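Local coordinates for tail spike protein gp49 (Pseudomonas phage LKA1, PDB 4RU4), which probably cleaves the O-specific polysaccharide of its Pseudomonas host as a tailspike lyase, degrading the cell envelope during virus entry, at residues B[263-277]-B[286-300]. Residues are numbered along the deposited sequence; the frame is centred on the assembly and turned at random.
Sequences NIGDGGDDYGIIFGN and CKVYARRHAIATGGD. With EDO (1,2-ethanediol), chain T; EDO (1,2-ethanediol), chain U.
Arg-291 closes over the loop that carries Asp-270. Its CB lies 3.5 Å from Ile-264 O. CG, anti to the backbone N (chi1 -173°), stays alongside Ile-264 O at 4.2 Å. CD passes 3.8 Å from Asp-270 OD2. The chain bends at chi3 (69°), which turns NE onto the carboxylate. NE donates to Asp-270 OD2 at 2.7 Å, in the guanidinium plane and on the anti lone pair. CZ lies 3.4 Å from Asp-270 OD2, and NH2 makes weak bonds to this oxygen and to Gly-268 O. Gly-267 N takes the syn lone pair, so OD2 is gripped from two sides. Arg-292 NH1 adds a bond to Asp-269 O (2.9 Å).

Tyr-271, before the corner at 272-273, brings CD1 to 3.4 Å from Ala-296 CB, past the corner of the other segment. Ile-274 CD1 sits over the tyrosine ring centre. On the opposite face from these two, Ile-273 CD1 meets Val-288 CG2 of strand 287-290 at 3.7 Å.

The segments are equivalent parts of successive coils of a parallel beta-helix, the pectin lyase-like fold. Strand 271-276 pairs in parallel with 296-298 and, on its other edge, with 247-249. Strand 287-290 lies between 260-263 and 317-320.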
ATOM      1  N   ASN B 263      23.868  11.075  -5.007  1.00  8.02           N
ATOM      2  CA  ASN B 263      24.493  12.392  -5.086  1.00  9.44           C
ATOM      3  C   ASN B 263      25.180  12.771  -3.774  1.00  8.57           C
ATOM      4  O   ASN B 263      24.523  13.065  -2.782  1.00  6.56           O
ATOM      5  CB  ASN B 263      23.488  13.475  -5.544  1.00  6.22           C
ATOM      6  CG  ASN B 263      24.144  14.845  -5.715  1.00  7.99           C
ATOM      7  OD1 ASN B 263      25.367  14.954  -5.757  1.00  8.25           O
ATOM      8  ND2 ASN B 263      23.329  15.897  -5.753  1.00  6.45           N
ATOM      9  N   ILE B 264      26.522  12.769  -3.800  1.00  7.40           N
ATOM     10  CA  ILE B 264      27.339  13.061  -2.635  1.00  9.69           C
ATOM     11  C   ILE B 264      27.165  14.525  -2.274  1.00 10.38           C
ATOM     12  O   ILE B 264      27.353  14.910  -1.113  1.00 10.02           O
ATOM     13  CB  ILE B 264      28.827  12.717  -2.964  1.00  7.83           C
ATOM     14  CG1 ILE B 264      28.981  11.199  -2.964  1.00 11.33           C
ATOM     15  CG2 ILE B 264      29.827  13.397  -2.021  1.00 11.16           C
ATOM     16  CD1 ILE B 264      30.206  10.700  -3.725  1.00 18.47           C
ATOM     17  N   GLY B 265      26.808  15.322  -3.281  1.00  8.11           N
ATOM     18  CA  GLY B 265      26.551  16.741  -3.113  1.00  9.69           C
ATOM     19  C   GLY B 265      27.818  17.576  -3.210  1.00 11.65           C
ATOM     20  O   GLY B 265      28.921  17.028  -3.186  1.00 13.19           O
ATOM     21  N   ASP B 266      27.667  18.892  -3.310  1.00 11.61           N
ATOM     22  CA  ASP B 266      28.814  19.801  -3.205  1.00 18.64           C
ATOM     23  C   ASP B 266      28.550  20.919  -2.174  1.00 22.49           C
ATOM     24  O   ASP B 266      29.262  21.916  -2.114  1.00 23.41           O
ATOM     25  CB  ASP B 266      29.174  20.391  -4.574  1.00 21.22           C
ATOM     26  CG  ASP B 266      28.134  21.369  -5.094  1.00 22.41           C
ATOM     27  OD1 ASP B 266      26.978  21.369  -4.614  1.00 21.97           O
ATOM     28  OD2 ASP B 266      28.476  22.144  -6.009  1.00 24.95           O
ATOM     29  N   GLY B 267      27.524  20.728  -1.357  1.00 19.23           N
ATOM     30  CA  GLY B 267      27.196  21.673  -0.311  1.00 16.77           C
ATOM     31  C   GLY B 267      26.088  22.618  -0.711  1.00 18.19           C
ATOM     32  O   GLY B 267      25.800  23.566   0.010  1.00 21.61           O
ATOM     33  N   GLY B 268      25.458  22.367  -1.855  1.00 16.31           N
ATOM     34  CA  GLY B 268      24.293  23.139  -2.251  1.00 15.77           C
ATOM     35  C   GLY B 268      23.017  22.409  -1.866  1.00 16.46           C
ATOM     36  O   GLY B 268      22.965  21.742  -0.842  1.00 15.99           O
ATOM     37  N   ASP B 269      21.997  22.496  -2.712  1.00 13.28           N
ATOM     38  CA  ASP B 269      20.735  21.849  -2.425  1.00 16.28           C
ATOM     39  C   ASP B 269      20.835  20.322  -2.421  1.00  9.37           C
ATOM     40  O   ASP B 269      20.072  19.677  -1.740  1.00 13.98           O
ATOM     41  CB  ASP B 269      19.677  22.298  -3.421  1.00 21.50           C
ATOM     42  CG  ASP B 269      19.268  23.749  -3.221  1.00 26.80           C
ATOM     43  OD1 ASP B 269      19.513  24.310  -2.124  1.00 26.68           O
ATOM     44  OD2 ASP B 269      18.681  24.313  -4.162  1.00 29.92           O
ATOM     45  N   ASP B 270      21.748  19.773  -3.212  1.00  8.37           N
ATOM     46  CA  ASP B 270      22.172  18.380  -3.103  1.00 12.35           C
ATOM     47  C   ASP B 270      21.016  17.359  -3.079  1.00 13.56           C
ATOM     48  O   ASP B 270      20.793  16.667  -2.061  1.00 10.37           O
ATOM     49  CB  ASP B 270      23.121  18.223  -1.903  1.00 13.83           C
ATOM     50  CG  ASP B 270      24.390  19.097  -2.042  1.00 17.17           C
ATOM     51  OD1 ASP B 270      24.553  19.766  -3.096  1.00 16.44           O
ATOM     52  OD2 ASP B 270      25.236  19.112  -1.114  1.00 16.84           O
ATOM     53  N   TYR B 271      20.298  17.300  -4.205  1.00  8.97           N
ATOM     54  CA  TYR B 271      19.191  16.372  -4.438  1.00  6.88           C
ATOM     55  C   TYR B 271      19.623  15.091  -5.142  1.00  6.08           C
ATOM     56  O   TYR B 271      20.565  15.089  -5.927  1.00  6.88           O
ATOM     57  CB  TYR B 271      18.151  17.005  -5.354  1.00  7.58           C
ATOM     58  CG  TYR B 271      17.632  18.351  -4.939  1.00 10.39           C
ATOM     59  CD1 TYR B 271      16.874  18.486  -3.796  1.00 13.85           C
ATOM     60  CD2 TYR B 271      17.869  19.485  -5.714  1.00 14.46           C
ATOM     61  CE1 TYR B 271      16.358  19.721  -3.401  1.00 15.18           C
ATOM     62  CE2 TYR B 271      17.357  20.732  -5.328  1.00 18.28           C
ATOM     63  CZ  TYR B 271      16.600  20.832  -4.161  1.00 19.99           C
ATOM     64  OH  TYR B 271      16.077  22.034  -3.739  1.00 21.54           O
ATOM     65  N   GLY B 272      18.885  14.014  -4.902  1.00  6.68           N
ATOM     66  CA  GLY B 272      19.114  12.766  -5.638  1.00  5.84           C
ATOM     67  C   GLY B 272      18.309  12.849  -6.934  1.00  7.39           C
ATOM     68  O   GLY B 272      18.868  13.042  -8.002  1.00  5.89           O
ATOM     69  N   ILE B 273      16.987  12.700  -6.815  1.00  5.72           N
ATOM     70  CA  ILE B 273      16.044  12.928  -7.920  1.00  5.71           C
ATOM     71  C   ILE B 273      15.144  14.093  -7.522  1.00  6.52           C
ATOM     72  O   ILE B 273      14.578  14.096  -6.419  1.00  6.88           O
ATOM     73  CB  ILE B 273      15.129  11.698  -8.131  1.00  6.35           C
ATOM     74  CG1 ILE B 273      15.956  10.443  -8.353  1.00  6.33           C
ATOM     75  CG2 ILE B 273      14.191  11.893  -9.336  1.00  7.58           C
ATOM     76  CD1 ILE B 273      15.166   9.087  -8.086  1.00  5.34           C
ATOM     77  N   ILE B 274      15.015  15.086  -8.394  1.00  5.98           N
ATOM     78  CA  ILE B 274      14.116  16.190  -8.114  1.00  5.93           C
ATOM     79  C   ILE B 274      13.123  16.401  -9.253  1.00  9.90           C
ATOM     80  O   ILE B 274      13.482  16.389 -10.453  1.00  5.97           O
ATOM     81  CB  ILE B 274      14.849  17.518  -7.751  1.00  8.77           C
ATOM     82  CG1 ILE B 274      13.817  18.655  -7.630  1.00 11.38           C
ATOM     83  CG2 ILE B 274      15.941  17.850  -8.787  1.00  9.06           C
ATOM     84  CD1 ILE B 274      14.209  19.766  -6.756  1.00 13.94           C
ATOM     85  N   PHE B 275      11.864  16.566  -8.859  1.00  7.13           N
ATOM     86  CA  PHE B 275      10.786  16.868  -9.804  1.00  5.89           C
ATOM     87  C   PHE B 275      10.441  18.331  -9.599  1.00 10.71           C
ATOM     88  O   PHE B 275       9.834  18.674  -8.582  1.00 11.78           O
ATOM     89  CB  PHE B 275       9.546  15.990  -9.539  1.00  5.74           C
ATOM     90  CG  PHE B 275       9.748  14.510  -9.848  1.00  8.20           C
ATOM     91  CD1 PHE B 275      10.331  13.666  -8.919  1.00 11.26           C
ATOM     92  CD2 PHE B 275       9.332  13.965 -11.052  1.00  5.57           C
ATOM     93  CE1 PHE B 275      10.516  12.305  -9.195  1.00  5.97           C
ATOM     94  CE2 PHE B 275       9.505  12.604 -11.331  1.00  5.59           C
ATOM     95  CZ  PHE B 275      10.118  11.783 -10.382  1.00  5.89           C
ATOM     96  N   GLY B 276      10.863  19.192 -10.530  1.00  7.82           N
ATOM     97  CA  GLY B 276      10.594  20.618 -10.429  1.00  7.75           C
ATOM     98  C   GLY B 276       9.445  20.965 -11.356  1.00  6.34           C
ATOM     99  O   GLY B 276       9.505  20.681 -12.565  1.00  8.96           O
ATOM    100  N   ASN B 277       8.385  21.537 -10.800  1.00  6.36           N
ATOM    101  CA  ASN B 277       7.257  21.981 -11.631  1.00  9.82           C
ATOM    102  C   ASN B 277       6.715  20.864 -12.539  1.00 11.28           C
ATOM    103  O   ASN B 277       6.481  21.077 -13.724  1.00  6.59           O
ATOM    104  CB  ASN B 277       7.696  23.211 -12.450  1.00  6.60           C
ATOM    105  CG  ASN B 277       8.338  24.303 -11.571  1.00 10.94           C
ATOM    106  OD1 ASN B 277       9.491  24.685 -11.788  1.00  9.13           O
ATOM    107  ND2 ASN B 277       7.574  24.826 -10.578  1.00  6.74           N
ATOM    108  N   CYS B 286      13.330   2.647  -6.911  1.00  8.90           N
ATOM    109  CA  CYS B 286      14.665   3.239  -6.967  1.00  8.52           C
ATOM    110  C   CYS B 286      15.373   3.198  -5.619  1.00 11.23           C
ATOM    111  O   CYS B 286      14.722   3.346  -4.567  1.00  5.74           O
ATOM    112  CB  CYS B 286      14.586   4.699  -7.418  1.00  6.62           C
ATOM    113  SG  CYS B 286      14.054   4.906  -9.144  1.00  7.73           S
ATOM    114  N   LYS B 287      16.700   3.030  -5.658  1.00  9.12           N
ATOM    115  CA  LYS B 287      17.540   3.160  -4.455  1.00  5.03           C
ATOM    116  C   LYS B 287      18.283   4.473  -4.584  1.00  8.94           C
ATOM    117  O   LYS B 287      18.968   4.706  -5.594  1.00 10.71           O
ATOM    118  CB  LYS B 287      18.523   1.972  -4.329  1.00  5.03           C
ATOM    119  CG  LYS B 287      19.456   2.043  -3.094  1.00  5.43           C
ATOM    120  CD  LYS B 287      20.137   0.674  -2.804  1.00  5.06           C
ATOM    121  CE  LYS B 287      21.193   0.812  -1.671  1.00  9.29           C
ATOM    122  NZ  LYS B 287      22.421   1.486  -2.201  1.00  7.35           N
ATOM    123  N   VAL B 288      18.104   5.370  -3.609  1.00  5.19           N
ATOM    124  CA  VAL B 288      18.580   6.729  -3.769  1.00  6.49           C
ATOM    125  C   VAL B 288      19.307   7.232  -2.511  1.00  5.37           C
ATOM    126  O   VAL B 288      18.852   7.004  -1.367  1.00  8.85           O
ATOM    127  CB  VAL B 288      17.406   7.689  -4.121  1.00  7.39           C
ATOM    128  CG1 VAL B 288      17.933   9.078  -4.464  1.00  6.84           C
ATOM    129  CG2 VAL B 288      16.543   7.127  -5.275  1.00  5.23           C
ATOM    130  N   TYR B 289      20.448   7.881  -2.724  1.00  8.34           N
ATOM    131  CA  TYR B 289      21.143   8.634  -1.675  1.00  6.22           C
ATOM    132  C   TYR B 289      21.410  10.045  -2.173  1.00  6.51           C
ATOM    133  O   TYR B 289      21.793  10.221  -3.320  1.00  6.36           O
ATOM    134  CB  TYR B 289      22.508   8.010  -1.296  1.00  6.52           C
ATOM    135  CG  TYR B 289      23.280   8.935  -0.390  1.00  6.64           C
ATOM    136  CD1 TYR B 289      23.008   9.000   0.982  1.00  5.73           C
ATOM    137  CD2 TYR B 289      24.231   9.819  -0.916  1.00  8.24           C
ATOM    138  CE1 TYR B 289      23.694   9.871   1.804  1.00  6.11           C
ATOM    139  CE2 TYR B 289      24.907  10.709  -0.104  1.00  6.02           C
ATOM    140  CZ  TYR B 289      24.626  10.740   1.251  1.00  7.76           C
ATOM    141  OH  TYR B 289      25.326  11.630   2.044  1.00  8.82           O
ATOM    142  N   ALA B 290      21.229  11.040  -1.312  1.00  5.78           N
ATOM    143  CA  ALA B 290      21.777  12.378  -1.570  1.00  5.93           C
ATOM    144  C   ALA B 290      22.085  13.021  -0.226  1.00  5.99           C
ATOM    145  O   ALA B 290      21.440  12.701   0.755  1.00  7.00           O
ATOM    146  CB  ALA B 290      20.814  13.237  -2.375  1.00  6.90           C
ATOM    147  N   ARG B 291      23.082  13.903  -0.179  1.00  8.86           N
ATOM    148  CA  ARG B 291      23.472  14.537   1.073  1.00  9.03           C
ATOM    149  C   ARG B 291      22.254  15.166   1.740  1.00  8.62           C
ATOM    150  O   ARG B 291      22.023  14.927   2.905  1.00  8.76           O
ATOM    151  CB  ARG B 291      24.579  15.590   0.868  1.00  6.42           C
ATOM    152  CG  ARG B 291      25.125  16.133   2.190  1.00 10.67           C
ATOM    153  CD  ARG B 291      26.167  17.252   2.012  1.00 13.51           C
ATOM    154  NE  ARG B 291      25.550  18.478   1.494  1.00 16.75           N
ATOM    155  CZ  ARG B 291      25.003  19.440   2.241  1.00 18.56           C
ATOM    156  NH1 ARG B 291      24.986  19.352   3.578  1.00 15.33           N
ATOM    157  NH2 ARG B 291      24.465  20.498   1.641  1.00 17.26           N
ATOM    158  N   ARG B 292      21.453  15.929   0.995  1.00  6.20           N
ATOM    159  CA  ARG B 292      20.296  16.595   1.617  1.00 11.90           C
ATOM    160  C   ARG B 292      18.943  15.884   1.417  1.00 10.19           C
ATOM    161  O   ARG B 292      18.375  15.356   2.374  1.00  9.07           O
ATOM    162  CB  ARG B 292      20.211  18.067   1.216  1.00 10.98           C
ATOM    163  CG  ARG B 292      21.297  18.896   1.939  1.00 13.87           C
ATOM    164  CD  ARG B 292      21.166  20.375   1.694  1.00 14.99           C
ATOM    165  NE  ARG B 292      20.015  20.957   2.379  1.00 15.65           N
ATOM    166  CZ  ARG B 292      18.862  21.269   1.787  1.00 19.93           C
ATOM    167  NH1 ARG B 292      18.659  21.031   0.466  1.00 16.09           N
ATOM    168  NH2 ARG B 292      17.893  21.813   2.533  1.00 23.32           N
ATOM    169  N   HIS B 293      18.437  15.860   0.186  1.00  6.00           N
ATOM    170  CA  HIS B 293      17.145  15.239  -0.073  1.00  6.83           C
ATOM    171  C   HIS B 293      17.286  14.167  -1.129  1.00  7.97           C
ATOM    172  O   HIS B 293      17.598  14.479  -2.259  1.00  8.03           O
ATOM    173  CB  HIS B 293      16.163  16.264  -0.600  1.00  6.60           C
ATOM    174  CG  HIS B 293      15.977  17.439   0.303  1.00 10.44           C
ATOM    175  ND1 HIS B 293      15.942  17.323   1.680  1.00 10.31           N
ATOM    176  CD2 HIS B 293      15.829  18.756   0.025  1.00  8.79           C
ATOM    177  CE1 HIS B 293      15.746  18.518   2.207  1.00 10.27           C
ATOM    178  NE2 HIS B 293      15.693  19.406   1.226  1.00 11.01           N
ATOM    179  N   ALA B 294      17.057  12.917  -0.764  1.00  5.65           N
ATOM    180  CA  ALA B 294      17.197  11.826  -1.731  1.00  7.78           C
ATOM    181  C   ALA B 294      16.244  12.046  -2.902  1.00  6.85           C
ATOM    182  O   ALA B 294      16.623  11.930  -4.060  1.00  7.08           O
ATOM    183  CB  ALA B 294      16.917  10.465  -1.057  1.00  8.07           C
ATOM    184  N   ILE B 295      14.982  12.291  -2.589  1.00  6.50           N
ATOM    185  CA  ILE B 295      14.019  12.695  -3.601  1.00  7.52           C
ATOM    186  C   ILE B 295      13.413  14.000  -3.111  1.00  8.63           C
ATOM    187  O   ILE B 295      13.194  14.188  -1.893  1.00  5.78           O
ATOM    188  CB  ILE B 295      12.933  11.616  -3.841  1.00  8.04           C
ATOM    189  CG1 ILE B 295      13.580  10.312  -4.345  1.00  6.75           C
ATOM    190  CG2 ILE B 295      11.851  12.126  -4.806  1.00  6.13           C
ATOM    191  CD1 ILE B 295      12.544   9.203  -4.707  1.00  5.17           C
ATOM    192  N   ALA B 296      13.165  14.916  -4.046  1.00  5.68           N
ATOM    193  CA  ALA B 296      12.593  16.205  -3.702  1.00  7.62           C
ATOM    194  C   ALA B 296      11.625  16.625  -4.784  1.00  7.34           C
ATOM    195  O   ALA B 296      11.623  16.054  -5.876  1.00  6.54           O
ATOM    196  CB  ALA B 296      13.683  17.241  -3.565  1.00  6.89           C
ATOM    197  N   THR B 297      10.793  17.617  -4.479  1.00  7.47           N
ATOM    198  CA  THR B 297      10.025  18.286  -5.505  1.00  7.47           C
ATOM    199  C   THR B 297      10.182  19.788  -5.266  1.00 10.57           C
ATOM    200  O   THR B 297      10.454  20.221  -4.138  1.00 11.59           O
ATOM    201  CB  THR B 297       8.511  17.870  -5.466  1.00  9.13           C
ATOM    202  OG1 THR B 297       7.909  18.342  -4.249  1.00  7.67           O
ATOM    203  CG2 THR B 297       8.363  16.341  -5.538  1.00 10.23           C
ATOM    204  N   GLY B 298      10.000  20.602  -6.302  1.00  7.04           N
ATOM    205  CA  GLY B 298      10.100  22.037  -6.095  1.00  9.63           C
ATOM    206  C   GLY B 298       9.962  22.676  -7.442  1.00 11.29           C
ATOM    207  O   GLY B 298       8.923  22.523  -8.079  1.00  7.18           O
ATOM    208  N   GLY B 299      11.023  23.335  -7.899  1.00 10.79           N
ATOM    209  CA  GLY B 299      11.016  23.949  -9.215  1.00 13.02           C
ATOM    210  C   GLY B 299      11.904  25.185  -9.269  1.00 15.41           C
ATOM    211  O   GLY B 299      12.759  25.400  -8.397  1.00 12.52           O
ATOM    212  N   ASP B 300      11.720  26.000 -10.308  1.00 11.94           N
ATOM    213  CA  ASP B 300      12.536  27.206 -10.450  1.00 11.80           C
ATOM    214  C   ASP B 300      11.603  28.378 -10.632  1.00  9.11           C
ATOM    215  O   ASP B 300      10.430  28.287 -10.283  1.00 11.27           O
ATOM    216  CB  ASP B 300      13.507  27.088 -11.630  1.00 12.58           C
ATOM    217  CG  ASP B 300      12.819  26.676 -12.924  1.00 18.42           C
ATOM    218  OD1 ASP B 300      11.645  27.060 -13.141  1.00 16.02           O
ATOM    219  OD2 ASP B 300      13.459  25.955 -13.730  1.00 21.85           O
TER
HETATM  220  C1  EDO T 802      22.072   4.376  -4.520  1.00 14.48           C
HETATM  221  O1  EDO T 802      22.583   3.035  -4.605  1.00 18.32           O
HETATM  222  C2  EDO T 802      22.739   5.086  -3.354  1.00 11.84           C
HETATM  223  O2  EDO T 802      22.448   4.465  -2.094  1.00 11.53           O
HETATM  224  C1  EDO U 803      12.103  24.742  -5.085  1.00 28.08           C
HETATM  225  O1  EDO U 803      12.218  26.082  -4.603  1.00 30.94           O
HETATM  226  C2  EDO U 803      13.490  24.249  -5.479  1.00 31.96           C
HETATM  227  O2  EDO U 803      13.447  22.868  -5.811  1.00 28.45           O
HETATM  228  O   HOH W   1      27.406  12.881   0.952  1.00  4.77           O
HETATM  229  O   HOH W   2      15.982  22.127  -0.954  1.00 21.58           O
HETATM  230  O   HOH W   3       8.608  26.919  -8.873  1.00  7.26           O